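Local coordinates for citrate lyase subunit beta-like protein (Mycobacterium tuberculosis H37Rv, PDB 6CHU), which acts as a magnesium-dependent, bifunctional TIM-barrel lyase of the HpcH/HpaI aldolase family, serving itaconate dissimilation and leucine catabolism, at the interface of chains A and B. Residues are numbered along the deposited sequence; one frame, centred on the assembly and turned at random. Chains: chain A/B, Citrate lyase subunit beta-like protein.

Contact 1: the interface of chains A and B. Residues chain A 129, 176-177, 180-181; chain B 122-123, 126.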
loop_
_atom_site.group_PDB
_atom_site.type_symbol
_atom_site.label_atom_id
_atom_site.label_comp_id
_atom_site.label_asym_id
_atom_site.label_seq_id
_atom_site.Cartn_x
_atom_site.Cartn_y
_atom_site.Cartn_z
ATOM N N ALA A 129 3.664 -3.026 -10.885
ATOM C CA ALA A 129 2.658 -3.320 -11.904
ATOM C C ALA A 129 3.278 -3.376 -13.297
ATOM O O ALA A 129 2.931 -4.243 -14.112
ATOM C CB ALA A 129 1.538 -2.276 -11.867
ATOM N N LEU A 176 -0.660 -8.422 -5.325
ATOM C CA LEU A 176 -1.678 -7.796 -6.161
ATOM C C LEU A 176 -1.188 -7.609 -7.595
ATOM O O LEU A 176 -1.936 -7.859 -8.552
ATOM C CB LEU A 176 -2.091 -6.461 -5.540
ATOM C CG LEU A 176 -2.854 -6.575 -4.215
ATOM C CD1 LEU A 176 -2.845 -5.211 -3.510
ATOM C CD2 LEU A 176 -4.281 -7.048 -4.447
ATOM N N ALA A 177 0.052 -7.154 -7.768
ATOM C CA ALA A 177 0.573 -6.958 -9.119
ATOM C C ALA A 177 0.652 -8.281 -9.873
ATOM O O ALA A 177 0.266 -8.361 -11.044
ATOM C CB ALA A 177 1.946 -6.287 -9.061
ATOM N N ALA A 180 -2.955 -9.426 -10.714
ATOM C CA ALA A 180 -3.615 -8.562 -11.690
ATOM C C ALA A 180 -3.250 -8.941 -13.117
ATOM O O ALA A 180 -4.010 -8.652 -14.049
ATOM C CB ALA A 180 -3.231 -7.101 -11.451
ATOM N N PHE A 181 -2.078 -9.550 -13.312
ATOM C CA PHE A 181 -1.618 -9.903 -14.653
ATOM C C PHE A 181 -1.458 -11.410 -14.829
ATOM O O PHE A 181 -0.796 -11.864 -15.769
ATOM C CB PHE A 181 -0.335 -9.138 -14.962
ATOM C CG PHE A 181 -0.564 -7.658 -15.034
ATOM C CD1 PHE A 181 -1.149 -7.098 -16.167
ATOM C CD2 PHE A 181 -0.283 -6.842 -13.947
ATOM C CE1 PHE A 181 -1.412 -5.736 -16.230
ATOM C CE2 PHE A 181 -0.534 -5.477 -14.005
ATOM C CZ PHE A 181 -1.096 -4.925 -15.140
ATOM N N ALA B 122 -7.602 -8.063 -7.750
ATOM C CA ALA B 122 -6.264 -7.481 -7.810
ATOM C C ALA B 122 -6.159 -6.431 -8.908
ATOM O O ALA B 122 -5.547 -5.379 -8.704
ATOM C CB ALA B 122 -5.224 -8.577 -8.022
ATOM N N ARG B 123 -6.725 -6.704 -10.088
ATOM C CA ARG B 123 -6.655 -5.721 -11.166
ATOM C C ARG B 123 -7.342 -4.425 -10.761
ATOM O O ARG B 123 -6.864 -3.329 -11.083
ATOM C CB ARG B 123 -7.284 -6.276 -12.449
ATOM C CG ARG B 123 -7.286 -5.270 -13.602
ATOM C CD ARG B 123 -5.866 -4.999 -14.056
ATOM N NE ARG B 123 -5.320 -6.158 -14.753
ATOM C CZ ARG B 123 -5.312 -6.304 -16.074
ATOM N NH1 ARG B 123 -5.806 -5.351 -16.857
ATOM N NH2 ARG B 123 -4.801 -7.404 -16.611
ATOM N N VAL B 126 -4.984 -2.513 -8.407
ATOM C CA VAL B 126 -3.873 -1.924 -9.156
ATOM C C VAL B 126 -4.326 -0.699 -9.937
ATOM O O VAL B 126 -3.550 0.251 -10.131
ATOM C CB VAL B 126 -3.253 -2.986 -10.091
ATOM C CG1 VAL B 126 -2.286 -2.355 -11.081
ATOM C CG2 VAL B 126 -2.567 -4.065 -9.292
#
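This is a subunit interface of the homotrimer, where unlike surfaces of two copies meet. The short helix 122-126 of chain B is laid against the end of helix 165-180 of chain A and anchors that end to its neighbour. B:Arg123 carries the polar part. Its CG is anti to the backbone N (chi1 178°), and the chain then bends at chi2 and chi3. This turns one edge of the guanidinium to the backbone carbonyl of A:Ala180. B:Arg123 NE donates to A:Ala180 O at 2.9 Å. B:Arg123 NH2 donates to A:Ala180 O at 3.0 Å. The grip is side-on and the oxygen lies in the guanidinium plane. NH2 comes in the carbonyl plane, while NE sits above it. Two N-H groups on one oxygen should fix the rotation of the guanidinium. A:Phe181 crosses B:Arg123 at about a right angle and sets CE1 over one face of the guanidinium, toward its rim, the planes 25° apart. B:Val126 adds apolar contact with both of its methyls. B:Val126 CG1 points to A:Ala129 CB at 3.9 Å. B:Val126 CG2 rests on A:Ala180 CB at 3.8 Å. The same alanine methyl also packs over the backbone of B:Arg123, with A:Ala180 CB 3.7 Å from B:Arg123 CA.

Contact 2: the interface of chains A and B. Residues chain A 207-210, 267, 270; chain B 145, 148-149, 151-155, 164, 166.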
loop_
_atom_site.group_PDB
_atom_site.type_symbol
_atom_site.label_atom_id
_atom_site.label_comp_id
_atom_site.label_asym_id
_atom_site.label_seq_id
_atom_site.Cartn_x
_atom_site.Cartn_y
_atom_site.Cartn_z
ATOM N N ALA A 207 -0.733 -18.633 2.062
ATOM C CA ALA A 207 -1.692 -19.471 1.352
ATOM C C ALA A 207 -3.111 -18.935 1.501
ATOM O O ALA A 207 -3.926 -19.029 0.572
ATOM C CB ALA A 207 -1.609 -20.912 1.866
ATOM N N ALA A 208 -3.427 -18.372 2.665
ATOM C CA ALA A 208 -4.786 -17.900 2.911
ATOM C C ALA A 208 -5.165 -16.735 1.999
ATOM O O ALA A 208 -6.348 -16.576 1.679
ATOM C CB ALA A 208 -4.936 -17.489 4.374
ATOM N N VAL A 209 -4.200 -15.898 1.604
ATOM C CA VAL A 209 -4.489 -14.737 0.753
ATOM C C VAL A 209 -4.195 -14.998 -0.717
ATOM O O VAL A 209 -4.412 -14.106 -1.552
ATOM C CB VAL A 209 -3.730 -13.478 1.222
ATOM C CG1 VAL A 209 -4.118 -13.141 2.670
ATOM C CG2 VAL A 209 -2.204 -13.636 1.063
ATOM N N GLY A 210 -3.699 -16.179 -1.062
ATOM C CA GLY A 210 -3.551 -16.561 -2.449
ATOM C C GLY A 210 -2.156 -16.513 -3.033
ATOM O O GLY A 210 -2.022 -16.535 -4.265
ATOM N N HIS A 267 -14.013 -19.711 -1.446
ATOM C CA HIS A 267 -13.047 -19.990 -0.387
ATOM C C HIS A 267 -13.120 -21.445 0.045
ATOM O O HIS A 267 -12.086 -22.102 0.217
ATOM C CB HIS A 267 -13.294 -19.077 0.816
ATOM C CG HIS A 267 -13.166 -17.615 0.507
ATOM N ND1 HIS A 267 -13.629 -16.633 1.358
ATOM C CD2 HIS A 267 -12.625 -16.970 -0.553
ATOM C CE1 HIS A 267 -13.380 -15.446 0.831
ATOM N NE2 HIS A 267 -12.772 -15.623 -0.326
ATOM N N THR A 270 -11.652 -23.654 -2.711
ATOM C CA THR A 270 -10.196 -23.557 -2.693
ATOM C C THR A 270 -9.598 -24.410 -1.578
ATOM O O THR A 270 -8.545 -25.033 -1.759
ATOM C CB THR A 270 -9.779 -22.091 -2.548
ATOM O OG1 THR A 270 -10.176 -21.371 -3.725
ATOM C CG2 THR A 270 -8.265 -21.959 -2.351
ATOM N N GLU B 145 -14.119 -10.405 0.405
ATOM C CA GLU B 145 -14.270 -11.831 0.122
ATOM C C GLU B 145 -13.999 -12.153 -1.344
ATOM O O GLU B 145 -13.317 -13.141 -1.643
ATOM C CB GLU B 145 -15.653 -12.314 0.544
ATOM C CG GLU B 145 -15.792 -12.381 2.050
ATOM C CD GLU B 145 -15.986 -11.012 2.685
ATOM O OE1 GLU B 145 -16.368 -10.061 1.958
ATOM O OE2 GLU B 145 -15.756 -10.892 3.911
ATOM N N ILE B 148 -10.173 -11.945 -1.967
ATOM C CA ILE B 148 -9.443 -13.155 -1.604
ATOM C C ILE B 148 -9.791 -14.298 -2.545
ATOM O O ILE B 148 -8.928 -15.105 -2.907
ATOM C CB ILE B 148 -9.732 -13.528 -0.138
ATOM C CG1 ILE B 148 -9.166 -12.457 0.794
ATOM C CG2 ILE B 148 -9.222 -14.955 0.184
ATOM C CD1 ILE B 148 -7.670 -12.375 0.805
ATOM N N ALA B 149 -11.067 -14.411 -2.928
ATOM C CA ALA B 149 -11.458 -15.509 -3.804
ATOM C C ALA B 149 -10.714 -15.425 -5.131
ATOM O O ALA B 149 -10.146 -16.418 -5.602
ATOM C CB ALA B 149 -12.966 -15.486 -4.042
ATOM N N LEU B 151 -7.988 -13.746 -5.805
ATOM C CA LEU B 151 -6.557 -13.953 -5.589
ATOM C C LEU B 151 -6.189 -15.429 -5.545
ATOM O O LEU B 151 -5.029 -15.772 -5.783
ATOM C CB LEU B 151 -6.104 -13.280 -4.281
ATOM C CG LEU B 151 -6.015 -11.750 -4.285
ATOM C CD1 LEU B 151 -5.796 -11.204 -2.863
ATOM C CD2 LEU B 151 -4.901 -11.257 -5.201
ATOM N N GLY B 152 -7.145 -16.309 -5.259
ATOM C CA GLY B 152 -6.873 -17.718 -5.072
ATOM C C GLY B 152 -6.711 -18.153 -3.633
ATOM O O GLY B 152 -6.228 -19.263 -3.395
ATOM N N GLY B 153 -7.078 -17.304 -2.671
ATOM C CA GLY B 153 -6.920 -17.611 -1.267
ATOM C C GLY B 153 -8.178 -18.217 -0.674
ATOM O O GLY B 153 -9.127 -18.576 -1.374
ATOM N N SER B 154 -8.187 -18.302 0.659
ATOM C CA SER B 154 -9.231 -19.034 1.368
ATOM C C SER B 154 -9.857 -18.287 2.541
ATOM O O SER B 154 -10.868 -18.762 3.070
ATOM C CB SER B 154 -8.686 -20.373 1.881
ATOM O OG SER B 154 -7.554 -20.167 2.705
ATOM N N SER B 155 -9.294 -17.160 2.978
ATOM C CA SER B 155 -9.947 -16.369 4.014
ATOM C C SER B 155 -9.403 -14.949 3.997
ATOM O O SER B 155 -8.218 -14.730 3.728
ATOM C CB SER B 155 -9.775 -16.986 5.408
ATOM O OG SER B 155 -8.428 -17.003 5.808
ATOM N N ARG B 164 -6.727 -9.728 7.025
ATOM C CA ARG B 164 -5.370 -10.056 6.610
ATOM C C ARG B 164 -4.769 -8.867 5.856
ATOM O O ARG B 164 -5.473 -7.944 5.446
ATOM C CB ARG B 164 -5.360 -11.327 5.760
ATOM C CG ARG B 164 -5.790 -12.576 6.558
ATOM C CD ARG B 164 -5.864 -13.828 5.699
ATOM N NE ARG B 164 -6.381 -14.964 6.483
ATOM C CZ ARG B 164 -5.667 -15.672 7.350
ATOM N NH1 ARG B 164 -4.382 -15.397 7.568
ATOM N NH2 ARG B 164 -6.240 -16.669 8.018
ATOM N N VAL B 166 -3.314 -8.150 2.888
ATOM C CA VAL B 166 -3.673 -7.689 1.542
ATOM C C VAL B 166 -5.045 -7.029 1.551
ATOM O O VAL B 166 -5.292 -6.075 0.796
ATOM C CB VAL B 166 -3.587 -8.827 0.497
ATOM C CG1 VAL B 166 -4.741 -9.825 0.649
ATOM C CG2 VAL B 166 -3.564 -8.229 -0.923
HETATM O O HOH W 1 -3.205 -17.957 -5.938
HETATM O O HOH W 2 -10.065 -18.935 -3.952
#
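A:His267 has CG anti to its carbonyl carbon (chi1 -61°), and chi2 of 165° turns the imidazole so that NE2 leads toward helix 144-151 of chain B. B:Arg164 CG is also anti to its carbonyl carbon, and the chain runs extended from CG to NE, obliquely across the end of helix 196-209 at A:Val209. Between them, A:Ala208 O accepts two backbone N-H groups of the loop after helix 144-151. B:Ser154 N donates at 2.7 Å to A:Ala208 O from above the carbonyl plane. B:Ser155 N donates to it along a lone pair, nearly straight at 169°. The methyl of A:Ala208 sits over the centre of the B:Arg164 guanidinium, with A:Ala208 CB 3.6 Å from B:Arg164 CZ. B:Ser155 OG accepts from B:Arg164 NE at 3.0 Å and helps hold that group in place. A:Val209 CG1 packs on B:Arg164 CD at 3.6 Å, and A:Val209 CB meets B:Val166 CG1. A:His267 NE2 donates to B:Glu145 O at 2.9 Å, on a carbonyl lone pair but bent, the oxygen tilted from the imidazole plane; the histidine is poorly ordered. Water 1 links A:Gly210 O to B:Leu151 O. The site fastens helices 196-209 and 262-272 to the neighbouring subunit, with backbone groups supplying much of the hydrogen bonding.

Contact 3: the interface of chains A and B. Residues chain A 172, 175-176, 179; chain B 122, 125, 147, 151, 165-166, 169-170.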
loop_
_atom_site.group_PDB
_atom_site.type_symbol
_atom_site.label_atom_id
_atom_site.label_comp_id
_atom_site.label_asym_id
_atom_site.label_seq_id
_atom_site.Cartn_x
_atom_site.Cartn_y
_atom_site.Cartn_z
ATOM N N SER A 172 2.105 -7.207 -0.035
ATOM C CA SER A 172 0.794 -7.015 -0.653
ATOM C C SER A 172 0.917 -6.441 -2.057
ATOM O O SER A 172 0.172 -6.838 -2.965
ATOM C CB SER A 172 -0.075 -6.101 0.218
ATOM O OG SER A 172 -0.345 -6.702 1.477
ATOM N N LEU A 175 1.841 -9.348 -4.401
ATOM C CA LEU A 175 0.724 -10.275 -4.572
ATOM C C LEU A 175 -0.323 -9.695 -5.518
ATOM O O LEU A 175 -0.810 -10.373 -6.435
ATOM C CB LEU A 175 0.106 -10.578 -3.211
ATOM C CG LEU A 175 -1.177 -11.404 -3.243
ATOM C CD1 LEU A 175 -0.916 -12.759 -3.899
ATOM C CD2 LEU A 175 -1.761 -11.575 -1.830
ATOM N N LEU A 176 -0.660 -8.422 -5.325
ATOM C CA LEU A 176 -1.678 -7.796 -6.161
ATOM C C LEU A 176 -1.188 -7.609 -7.595
ATOM O O LEU A 176 -1.936 -7.859 -8.552
ATOM C CB LEU A 176 -2.091 -6.461 -5.540
ATOM C CG LEU A 176 -2.854 -6.575 -4.215
ATOM C CD1 LEU A 176 -2.845 -5.211 -3.510
ATOM C CD2 LEU A 176 -4.281 -7.048 -4.447
ATOM N N SER A 179 -1.158 -11.045 -9.348
ATOM C CA SER A 179 -2.479 -11.578 -9.637
ATOM C C SER A 179 -3.221 -10.736 -10.667
ATOM O O SER A 179 -4.018 -11.275 -11.442
ATOM C CB SER A 179 -3.283 -11.689 -8.340
ATOM O OG SER A 179 -4.514 -12.344 -8.571
ATOM N N ALA B 122 -7.602 -8.063 -7.750
ATOM C CA ALA B 122 -6.264 -7.481 -7.810
ATOM C C ALA B 122 -6.159 -6.431 -8.908
ATOM O O ALA B 122 -5.547 -5.379 -8.704
ATOM C CB ALA B 122 -5.224 -8.577 -8.022
ATOM N N ALA B 125 -7.611 -3.243 -7.720
ATOM C CA ALA B 125 -6.766 -2.557 -6.745
ATOM C C ALA B 125 -5.612 -1.844 -7.436
ATOM O O ALA B 125 -5.290 -0.697 -7.100
ATOM C CB ALA B 125 -6.240 -3.554 -5.710
ATOM N N LEU B 147 -12.155 -10.307 -3.253
ATOM C CA LEU B 147 -10.723 -10.063 -3.413
ATOM C C LEU B 147 -9.935 -11.335 -3.128
ATOM O O LEU B 147 -9.147 -11.796 -3.963
ATOM C CB LEU B 147 -10.275 -8.922 -2.499
ATOM C CG LEU B 147 -8.762 -8.685 -2.465
ATOM C CD1 LEU B 147 -8.277 -8.168 -3.803
ATOM C CD2 LEU B 147 -8.375 -7.739 -1.326
ATOM N N LEU B 151 -7.988 -13.746 -5.805
ATOM C CA LEU B 151 -6.557 -13.953 -5.589
ATOM C C LEU B 151 -6.189 -15.429 -5.545
ATOM O O LEU B 151 -5.029 -15.772 -5.783
ATOM C CB LEU B 151 -6.104 -13.280 -4.281
ATOM C CG LEU B 151 -6.015 -11.750 -4.285
ATOM C CD1 LEU B 151 -5.796 -11.204 -2.863
ATOM C CD2 LEU B 151 -4.901 -11.257 -5.201
ATOM N N ASP B 165 -3.444 -8.895 5.677
ATOM C CA ASP B 165 -2.731 -7.694 5.241
ATOM C C ASP B 165 -3.155 -7.227 3.851
ATOM O O ASP B 165 -3.315 -6.018 3.624
ATOM C CB ASP B 165 -1.220 -7.931 5.286
ATOM C CG ASP B 165 -0.650 -7.832 6.695
ATOM O OD1 ASP B 165 -1.416 -7.509 7.637
ATOM O OD2 ASP B 165 0.571 -8.073 6.859
ATOM N N VAL B 166 -3.314 -8.150 2.888
ATOM C CA VAL B 166 -3.673 -7.689 1.542
ATOM C C VAL B 166 -5.045 -7.029 1.551
ATOM O O VAL B 166 -5.292 -6.075 0.796
ATOM C CB VAL B 166 -3.587 -8.827 0.497
ATOM C CG1 VAL B 166 -4.741 -9.825 0.649
ATOM C CG2 VAL B 166 -3.564 -8.229 -0.923
ATOM N N HIS B 169 -4.515 -3.601 2.867
ATOM C CA HIS B 169 -3.841 -2.811 1.838
ATOM C C HIS B 169 -4.840 -2.268 0.822
ATOM O O HIS B 169 -4.797 -1.085 0.452
ATOM C CB HIS B 169 -2.789 -3.697 1.163
ATOM C CG HIS B 169 -1.863 -2.979 0.224
ATOM N ND1 HIS B 169 -0.602 -2.572 0.599
ATOM C CD2 HIS B 169 -1.983 -2.680 -1.089
ATOM C CE1 HIS B 169 0.005 -2.022 -0.439
ATOM N NE2 HIS B 169 -0.809 -2.074 -1.477
ATOM N N VAL B 170 -5.760 -3.121 0.363
ATOM C CA VAL B 170 -6.765 -2.686 -0.615
ATOM C C VAL B 170 -7.744 -1.696 0.012
ATOM O O VAL B 170 -8.179 -0.730 -0.640
ATOM C CB VAL B 170 -7.476 -3.917 -1.206
ATOM C CG1 VAL B 170 -8.700 -3.510 -2.040
ATOM C CG2 VAL B 170 -6.485 -4.744 -2.047
HETATM O O HOH W 3 -3.351 -14.963 -7.764
#
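A:Leu176 and A:Ser172 bury much surface here, and B:Val166 is a main partner of both. All three lie on helix 165-180 of their own chain, so two copies of one helix meet. A:Leu176 has CG anti to its carbonyl carbon (chi1 -68°), which sends its branched tip into chain B. A:Leu176 CD1 touches the imidazole carbon B:His169 CD2 at 3.6 Å and also meets B:Val170 CG2. CD2 and CG pack obliquely on B:Val166, with A:Leu176 CG 3.8 Å from B:Val166 CG2. A:Ser172 CB sits on one face of the B:His169 ring, 3.8 Å from its centroid and offset toward the rim, in a CH-pi contact. The histidine CG is anti to its backbone N (chi1 -171°), and chi2 of 98° presents the face to the serine. A:Ser172 OG comes against the first turn of the partner helix, 3.5 Å from B:Val166 CA. A:Leu175 crosses B:Val166 at about a right angle, its CD2 against B:Val166 CG2. A:Ser179 CB rests on B:Leu151 CD2 at 3.6 Å. A:Ser179 OG, a hydroxyl, lies 3.0 Å from water 3, which also bonds B:Leu151 O. The site forms a mostly apolar seam that joins neighbouring subunits of the trimer by packing, with a water-bridged link at one end.

The contacts run along one interface, with contact 3 between the other two. The centres of their C-alpha atoms are about 7 Å apart for contacts 1 and 3, 9 Å for contacts 2 and 3, and 15 Å for contacts 1 and 2. Contact 1 shares A:Leu176 and B:Ala122 with contact 3. Contact 2 shares B:Leu151 and B:Val166 with it. Helix 165-180 of chain A links contacts 1 and 3, and that of chain B links contacts 2 and 3. The middle is mostly apolar, and the direct hydrogen bonds described lie in the two flanking contacts. The two chains contribute different surfaces, consistent with a cyclic homotrimer.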